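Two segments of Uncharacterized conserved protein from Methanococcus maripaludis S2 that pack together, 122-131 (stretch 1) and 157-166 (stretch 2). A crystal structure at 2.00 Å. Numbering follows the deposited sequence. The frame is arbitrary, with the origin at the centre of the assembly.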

# COMPACT_ATOMS: atom_id res chain seq x y z
N GLU B 122 -5.44 -5.21 28.05
CA GLU B 122 -4.11 -4.84 28.49
C GLU B 122 -4.00 -3.38 28.97
O GLU B 122 -3.37 -3.12 30.01
CB GLU B 122 -3.06 -5.17 27.44
CG GLU B 122 -1.73 -5.52 28.07
CD GLU B 122 -0.69 -6.01 27.08
OE1 GLU B 122 -1.06 -6.39 25.93
OE2 GLU B 122 0.51 -6.03 27.48
N MSE B 123 -4.61 -2.44 28.25
CA MSE B 123 -4.58 -1.04 28.67
C MSE B 123 -5.29 -0.87 30.05
O MSE B 123 -4.86 -0.09 30.89
CB MSE B 123 -5.28 -0.14 27.65
CG MSE B 123 -4.54 -0.04 26.30
SE MSE B 123 -5.63 1.04 25.09
CE MSE B 123 -5.62 2.78 25.95
N HIS B 124 -6.37 -1.60 30.24
CA HIS B 124 -7.12 -1.54 31.50
C HIS B 124 -6.25 -2.07 32.65
O HIS B 124 -6.13 -1.42 33.69
CB HIS B 124 -8.42 -2.32 31.39
CG HIS B 124 -9.30 -2.19 32.60
ND1 HIS B 124 -10.23 -1.19 32.74
CD2 HIS B 124 -9.37 -2.94 33.72
CE1 HIS B 124 -10.85 -1.33 33.89
NE2 HIS B 124 -10.35 -2.39 34.51
N GLU B 125 -5.61 -3.21 32.44
CA GLU B 125 -4.70 -3.78 33.42
C GLU B 125 -3.55 -2.83 33.74
O GLU B 125 -3.19 -2.63 34.91
CB GLU B 125 -4.13 -5.10 32.90
CG GLU B 125 -5.13 -6.22 32.82
CD GLU B 125 -4.56 -7.46 32.13
OE1 GLU B 125 -3.56 -7.36 31.36
OE2 GLU B 125 -5.13 -8.56 32.32
N ILE B 126 -2.95 -2.26 32.69
CA ILE B 126 -1.84 -1.34 32.86
C ILE B 126 -2.25 -0.05 33.60
O ILE B 126 -1.51 0.43 34.48
CB ILE B 126 -1.11 -1.04 31.49
CG1 ILE B 126 -0.29 -2.27 31.05
CG2 ILE B 126 -0.24 0.22 31.58
CD1 ILE B 126 0.08 -2.30 29.54
N ARG B 127 -3.42 0.50 33.29
CA ARG B 127 -3.89 1.69 34.00
C ARG B 127 -4.10 1.40 35.50
O ARG B 127 -3.75 2.24 36.32
CB ARG B 127 -5.18 2.24 33.43
CG ARG B 127 -5.49 3.61 34.01
CD ARG B 127 -6.90 4.10 33.76
NE ARG B 127 -7.91 3.06 33.99
CZ ARG B 127 -9.22 3.27 33.93
NH1 ARG B 127 -9.68 4.48 33.67
NH2 ARG B 127 -10.09 2.28 34.14
N GLU B 128 -4.69 0.25 35.81
CA GLU B 128 -4.88 -0.23 37.19
C GLU B 128 -3.58 -0.27 37.96
O GLU B 128 -3.49 0.32 39.03
CB GLU B 128 -5.51 -1.63 37.21
CG GLU B 128 -7.00 -1.67 36.83
CD GLU B 128 -7.90 -0.90 37.80
OE1 GLU B 128 -7.56 -0.82 39.01
OE2 GLU B 128 -8.96 -0.38 37.36
N GLU B 129 -2.56 -0.92 37.41
CA GLU B 129 -1.22 -0.93 38.00
C GLU B 129 -0.55 0.45 38.14
O GLU B 129 0.09 0.73 39.16
CB GLU B 129 -0.30 -1.91 37.27
CG GLU B 129 -0.67 -3.37 37.50
CD GLU B 129 -0.79 -3.74 39.01
OE1 GLU B 129 0.26 -3.70 39.71
OE2 GLU B 129 -1.93 -4.08 39.47
N TYR B 130 -0.71 1.31 37.14
CA TYR B 130 -0.20 2.67 37.26
C TYR B 130 -0.86 3.43 38.43
O TYR B 130 -0.19 4.18 39.14
CB TYR B 130 -0.38 3.46 35.96
CG TYR B 130 0.13 4.87 36.08
CD1 TYR B 130 1.50 5.13 36.07
CD2 TYR B 130 -0.73 5.93 36.23
CE1 TYR B 130 1.98 6.41 36.18
CE2 TYR B 130 -0.27 7.23 36.35
CZ TYR B 130 1.08 7.46 36.33
OH TYR B 130 1.57 8.73 36.44
N LYS B 131 -2.17 3.27 38.58
CA LYS B 131 -2.90 3.91 39.68
C LYS B 131 -2.41 3.40 41.04
O LYS B 131 -2.39 4.16 42.01
CB LYS B 131 -4.41 3.69 39.56
CG LYS B 131 -5.07 4.40 38.40
CD LYS B 131 -6.60 4.32 38.50
CE LYS B 131 -7.12 2.89 38.50
NZ LYS B 131 -8.60 2.87 38.39
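Stretch 2 (157-166) KMVELGYIQA

Stretch 1 is helical throughout, part of a longer helix that extends beyond it at both ends. Stretch 2 opens with the last turn of another helix, 157-160, and then leaves it. Leu-161 N still donates to Lys-157 O at 2.8 Å. Gly-162 is the first residue with non-helical angles, and its phi is positive, 87°. Two bonds reach back into the last turn: Gly-162 N to Val-159 O at 3.0 Å, and Tyr-163 N to Met-158 O at 3.0 Å. This is a Schellman motif. A side chain at Gly-162 would be jammed against the carbonyl O of Leu-161, so the backbone angles by themselves call for glycine.

The chain leaving this turn crosses the helix of stretch 1 rather than running along it: Met-123 and Arg-127 both meet Tyr-163, Arg-127 also meets Leu-161 and Gly-162, and Tyr-130 meets Gln-165. The backbones come nearest at Arg-127 and Tyr-163, with Arg-127 CA and Tyr-163 CA 5.6 Å apart. Together the two stretches bury 450 Å².

Tyr-163 has the largest covered area, 101 Å², and Arg-127 follows with 92 Å². They form the centre of the contact. The CA-to-CB bond of Tyr-163 points sideways, but its end comes nearer to the helix; chi1 is m. Arg-127 points toward stretch 2 and lays its guanidinium flat on the Tyr-163 ring, with centres 4.0 Å apart and planes at 11°. The stack is off-centre: Arg-127 CZ is 31° from the normal of the Tyr-163 ring. The methylene carbon CD sits more squarely over the face, giving a CH-pi contact. Charge and aliphatic chain thus share one face of the tyrosine.

The same guanidinium makes the single hydrogen bond between the stretches. Arg-127 NH1 donates to Leu-161 O at 2.8 Å, with the acceptor near the guanidinium plane. The arginine therefore binds the end of the turn by its edge while its face rests on the ring. Arg-127 NH2 is 3.3 Å from Tyr-163 OH, but the angle is too poor for a hydrogen bond. The tyrosine hydroxyl is satisfied elsewhere in the structure.

One turn earlier on the helix, Met-123, a selenomethionine, points toward stretch 2 and adds an apolar contact. Met-123 CE lies 4.0 Å from Tyr-163 CB and 4.2 Å from Met-158 SE; Met-158 is also a selenomethionine. His-124 touches more lightly, with His-124 ND1 3.9 Å from Tyr-163 OH at the edge of the imidazole.

Gln-165 covers the other end of the contact. Its CA-to-CB bond points toward the helix. Gln-165 CG lies over one face of the Tyr-130 ring, 3.5 Å from Tyr-130 CZ. This is a CH-pi contact made by the aliphatic part of the side chain. The amide folds back to its own stretch, where Gln-165 NE2 donates to Gly-162 O at 2.9 Å. That bond ties the side chain to the turn. The same carbonyl, Gly-162 O, is 3.4 Å from Arg-127 CG.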

# COMPACT_ATOMS: atom_id res chain seq x y z
N LYS B 157 -10.68 11.49 25.12
CA LYS B 157 -11.36 10.75 26.18
C LYS B 157 -10.48 9.75 26.95
O LYS B 157 -10.58 9.64 28.19
CB LYS B 157 -12.64 10.10 25.63
CG LYS B 157 -13.50 9.40 26.68
CD LYS B 157 -14.00 10.35 27.74
CE LYS B 157 -15.06 11.27 27.18
NZ LYS B 157 -15.79 11.97 28.30
N MSE B 158 -9.61 9.02 26.24
CA MSE B 158 -8.67 8.12 26.91
C MSE B 158 -7.73 8.90 27.84
O MSE B 158 -7.43 8.42 28.93
CB MSE B 158 -7.86 7.28 25.90
CG MSE B 158 -8.74 6.35 25.09
SE MSE B 158 -7.71 5.59 23.56
CE MSE B 158 -9.25 5.00 22.50
N VAL B 159 -7.27 10.06 27.39
CA VAL B 159 -6.47 10.96 28.25
C VAL B 159 -7.29 11.38 29.49
O VAL B 159 -6.83 11.22 30.63
CB VAL B 159 -6.00 12.21 27.48
CG1 VAL B 159 -5.16 13.11 28.38
CG2 VAL B 159 -5.13 11.82 26.23
N GLU B 160 -8.51 11.86 29.24
CA GLU B 160 -9.45 12.26 30.30
C GLU B 160 -9.65 11.14 31.32
O GLU B 160 -9.62 11.39 32.54
CB GLU B 160 -10.77 12.73 29.66
CG GLU B 160 -11.82 13.21 30.65
CD GLU B 160 -13.11 13.69 30.00
OE1 GLU B 160 -13.28 13.61 28.74
OE2 GLU B 160 -13.96 14.19 30.78
N LEU B 161 -9.79 9.91 30.84
CA LEU B 161 -10.07 8.76 31.70
C LEU B 161 -8.84 8.16 32.41
O LEU B 161 -8.96 7.16 33.12
CB LEU B 161 -10.81 7.65 30.94
CG LEU B 161 -12.26 7.88 30.46
CD1 LEU B 161 -12.69 6.79 29.50
CD2 LEU B 161 -13.24 7.96 31.64
N GLY B 162 -7.67 8.75 32.18
CA GLY B 162 -6.46 8.36 32.88
C GLY B 162 -5.66 7.22 32.28
O GLY B 162 -4.73 6.73 32.92
N TYR B 163 -5.99 6.81 31.04
CA TYR B 163 -5.23 5.73 30.37
C TYR B 163 -3.85 6.14 29.85
O TYR B 163 -2.99 5.28 29.64
CB TYR B 163 -6.03 5.11 29.21
CG TYR B 163 -7.22 4.31 29.64
CD1 TYR B 163 -7.09 2.98 30.03
CD2 TYR B 163 -8.47 4.90 29.68
CE1 TYR B 163 -8.21 2.26 30.45
CE2 TYR B 163 -9.58 4.18 30.09
CZ TYR B 163 -9.45 2.87 30.47
OH TYR B 163 -10.60 2.19 30.86
N ILE B 164 -3.63 7.43 29.66
CA ILE B 164 -2.48 7.92 28.91
C ILE B 164 -1.53 8.71 29.81
O ILE B 164 -1.94 9.73 30.32
CB ILE B 164 -2.94 8.85 27.73
CG1 ILE B 164 -4.03 8.17 26.85
CG2 ILE B 164 -1.75 9.31 26.91
CD1 ILE B 164 -3.71 6.77 26.45
N GLN B 165 -0.27 8.28 29.94
CA GLN B 165 0.71 9.00 30.78
C GLN B 165 1.70 9.89 30.02
O GLN B 165 2.46 10.66 30.61
CB GLN B 165 1.44 8.00 31.70
CG GLN B 165 0.59 7.47 32.88
CD GLN B 165 -0.66 6.69 32.46
OE1 GLN B 165 -0.57 5.65 31.81
NE2 GLN B 165 -1.84 7.21 32.83
N ALA B 166 1.68 9.81 28.68
CA ALA B 166 2.52 10.67 27.88
C ALA B 166 2.04 10.66 26.45
O ALA B 166 1.52 9.63 25.99
CB ALA B 166 4.04 10.24 27.95